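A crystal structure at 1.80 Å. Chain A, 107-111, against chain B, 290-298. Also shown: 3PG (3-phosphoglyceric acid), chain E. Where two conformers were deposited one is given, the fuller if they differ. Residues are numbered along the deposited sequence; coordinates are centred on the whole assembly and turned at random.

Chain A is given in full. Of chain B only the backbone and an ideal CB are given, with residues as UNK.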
# COMPACT_ATOMS: atom_id res chain seq x y z
N SER A 107 17.19 7.03 -9.52
CA SER A 107 15.96 7.14 -10.29
C SER A 107 14.75 6.82 -9.43
O SER A 107 14.85 6.37 -8.29
CB SER A 107 15.96 6.20 -11.51
OG SER A 107 15.58 4.89 -11.11
N GLN A 108 13.59 7.08 -10.02
CA GLN A 108 12.33 6.60 -9.49
C GLN A 108 12.20 5.10 -9.75
O GLN A 108 12.92 4.54 -10.59
CB GLN A 108 11.18 7.34 -10.17
CG GLN A 108 11.19 8.81 -9.87
CD GLN A 108 10.59 9.06 -8.50
OE1 GLN A 108 9.82 8.23 -8.00
NE2 GLN A 108 10.94 10.19 -7.89
N PRO A 109 11.28 4.43 -9.05
CA PRO A 109 11.00 3.02 -9.37
C PRO A 109 10.50 2.84 -10.79
O PRO A 109 10.80 1.82 -11.42
CB PRO A 109 9.95 2.62 -8.33
CG PRO A 109 9.38 3.91 -7.80
CD PRO A 109 10.49 4.92 -7.90
N THR A 110 9.72 3.79 -11.29
CA THR A 110 9.31 3.85 -12.70
C THR A 110 10.15 4.87 -13.45
O THR A 110 9.64 5.72 -14.18
CB THR A 110 7.82 4.19 -12.81
OG1 THR A 110 7.57 5.41 -12.10
CG2 THR A 110 6.96 3.09 -12.24
N GLY A 111 11.46 4.80 -13.26
CA GLY A 111 12.31 5.84 -13.79
C GLY A 111 12.63 5.66 -15.27
O GLY A 111 12.55 4.58 -15.85
N UNK B 290 -1.14 0.77 -4.23
CA UNK B 290 -0.85 1.85 -5.16
C UNK B 290 0.48 1.56 -5.85
O UNK B 290 1.41 1.07 -5.21
CB UNK B 290 -0.81 3.20 -4.44
N UNK B 291 0.56 1.83 -7.16
CA UNK B 291 1.78 1.60 -7.93
C UNK B 291 2.11 2.85 -8.74
O UNK B 291 1.23 3.39 -9.43
CB UNK B 291 1.63 0.39 -8.85
N UNK B 292 3.38 3.31 -8.73
CA UNK B 292 4.50 2.72 -8.00
C UNK B 292 4.58 3.13 -6.53
O UNK B 292 5.51 2.68 -5.85
CB UNK B 292 5.81 3.10 -8.69
N UNK B 293 3.65 3.97 -6.07
CA UNK B 293 3.59 4.40 -4.66
C UNK B 293 4.79 5.27 -4.29
O UNK B 293 5.33 5.18 -3.19
CB UNK B 293 3.53 3.18 -3.73
N UNK B 294 5.21 6.12 -5.22
CA UNK B 294 6.27 7.08 -4.98
C UNK B 294 5.67 8.47 -4.92
O UNK B 294 4.84 8.83 -5.75
CB UNK B 294 7.35 7.00 -6.06
N UNK B 295 6.08 9.26 -3.92
CA UNK B 295 5.36 10.49 -3.61
C UNK B 295 5.38 11.49 -4.76
O UNK B 295 4.42 12.26 -4.92
CB UNK B 295 5.95 11.14 -2.36
N UNK B 296 6.43 11.51 -5.59
CA UNK B 296 6.47 12.44 -6.71
C UNK B 296 6.24 11.74 -8.05
O UNK B 296 6.73 12.18 -9.09
CB UNK B 296 7.81 13.17 -6.73
N UNK B 297 5.42 10.69 -8.05
CA UNK B 297 4.96 10.02 -9.27
C UNK B 297 3.44 9.90 -9.22
O UNK B 297 2.89 9.33 -8.26
CB UNK B 297 5.61 8.64 -9.42
N UNK B 298 2.77 10.41 -10.24
CA UNK B 298 1.32 10.17 -10.38
C UNK B 298 1.08 8.67 -10.41
O UNK B 298 1.70 7.96 -11.23
CB UNK B 298 0.76 10.83 -11.64
C1 3PG E . 10.88 16.59 -8.06
O1 3PG E . 9.95 15.77 -7.91
O2 3PG E . 10.73 17.66 -8.69
C2 3PG E . 12.21 16.27 -7.44
O3 3PG E . 12.98 17.47 -7.28
C3 3PG E . 12.94 15.33 -8.36
O1P 3PG E . 13.22 15.99 -9.60
P 3PG E . 13.65 15.10 -10.90
O2P 3PG E . 14.67 14.10 -10.42
O3P 3PG E . 12.35 14.45 -11.34
O4P 3PG E . 14.23 16.15 -11.87

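Position 290 lies in a strand, and nothing of chain A comes within 5.5 Å of its CB. The extended backbone suits many residues, beta-branched ones well; it is B:Val290, which makes no contact across the stretches.

At 291 the backbone is again extended and CA-to-CB points sideways, so a short side chain would miss chain A, while a long or aromatic one could reach the methyl of A:Thr110. The residue is B:His291, whose chi1 of 165° (t) carries the ring over until NE2 lies 3.8 Å from A:Thr110 CG2, an oblique contact.

Position 292 points toward chain A, its ideal CB 3.7 Å from A:Thr110 CG2 and 3.8 Å from A:Pro109 CG. Carbon faces carbon, so a compact apolar side chain fits. The peptide bond before it is cis, which strongly favors proline. B:Pro292 satisfies both demands: its CB packs 3.8 Å from A:Pro109 CG and 3.7 Å from A:Thr110 CG2.

At 293 phi and psi are both positive (67/38), a left-handed conformation tolerated best by glycine, asparagine or aspartate, and CB points away. B:Asn293 fits, its amide hydrogen-bonded elsewhere in the structure.

Position 294 points toward A:Gln108, with OE1 only 3.4 Å from the ideal CB. An acceptor so near calls for a small donor, serine or threonine. B:Ser294, at chi1 176° (t), donates from OG to A:Gln108 OE1 at 2.6 Å, while its CB rests 4.1 Å from A:Pro109 CG.

A type I turn runs from 294 to 297, closed by a backbone hydrogen bond from N of 297 to O of 294 at 3.0 Å. Position 295 points away, unconstrained by chain A; its phi/psi (-62/-31) suit many residues, proline included. It is B:Arg295.

At 296 CB points sideways; the ideal CB is 4.5 Å from A:Gln108 NE2 and, in another direction, 3.6 Å from 3PG O1. An acceptor is wanted for the first and a donor for the second, so a side-chain amide suits well. B:Asn296 supplies both: OD1 accepts from A:Gln108 NE2 at 2.8 Å, and ND2 donates to 3PG O1 at 2.8 Å.

Position 297 points toward chain A, its ideal CB 4.5 Å from A:Gln108 OE1 and 4.6 Å from A:Thr110 OG1. Serine or threonine could suit these oxygens; the extended backbone favors beta-branched residues. B:Val297 packs without hydrogen-bonding, CG2 3.1 Å from A:Gln108 OE1 and CG1 3.8 Å from A:Thr110 OG1.

Position 298 is out of reach, so many residues would do; it is B:Ile298.

Chain B (290-298) VHPNSRNVI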
# COMPACT_ATOMS: atom_id res chain seq x y z
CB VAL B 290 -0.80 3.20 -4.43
CG1 VAL B 290 -0.44 4.31 -5.39
CG2 VAL B 290 -2.15 3.50 -3.73
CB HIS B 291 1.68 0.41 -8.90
CG HIS B 291 2.77 0.38 -9.92
ND1 HIS B 291 4.03 -0.13 -9.66
CD2 HIS B 291 2.82 0.86 -11.19
CE1 HIS B 291 4.79 0.01 -10.73
NE2 HIS B 291 4.08 0.61 -11.67
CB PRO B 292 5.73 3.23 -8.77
CG PRO B 292 5.28 4.57 -9.31
CD PRO B 292 3.81 4.41 -9.62
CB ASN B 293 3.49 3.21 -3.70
CG ASN B 293 2.63 3.52 -2.48
OD1 ASN B 293 1.76 4.37 -2.53
ND2 ASN B 293 2.89 2.82 -1.37
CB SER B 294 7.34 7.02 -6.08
OG SER B 294 8.32 8.03 -5.88
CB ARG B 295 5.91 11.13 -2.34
CG ARG B 295 7.40 11.43 -2.32
CD ARG B 295 7.82 11.72 -0.88
NE ARG B 295 7.91 10.50 -0.07
CZ ARG B 295 7.70 10.44 1.25
NH1 ARG B 295 7.36 11.53 1.93
NH2 ARG B 295 7.84 9.29 1.88
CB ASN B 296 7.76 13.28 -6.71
CG ASN B 296 9.05 12.48 -6.55
OD1 ASN B 296 9.05 11.31 -6.16
ND2 ASN B 296 10.18 13.16 -6.81
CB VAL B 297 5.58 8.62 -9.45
CG1 VAL B 297 5.08 7.99 -10.77
CG2 VAL B 297 7.10 8.66 -9.39
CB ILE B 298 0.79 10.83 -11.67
CG1 ILE B 298 0.96 12.34 -11.62
CG2 ILE B 298 -0.68 10.42 -11.90
CD1 ILE B 298 0.93 13.00 -13.01
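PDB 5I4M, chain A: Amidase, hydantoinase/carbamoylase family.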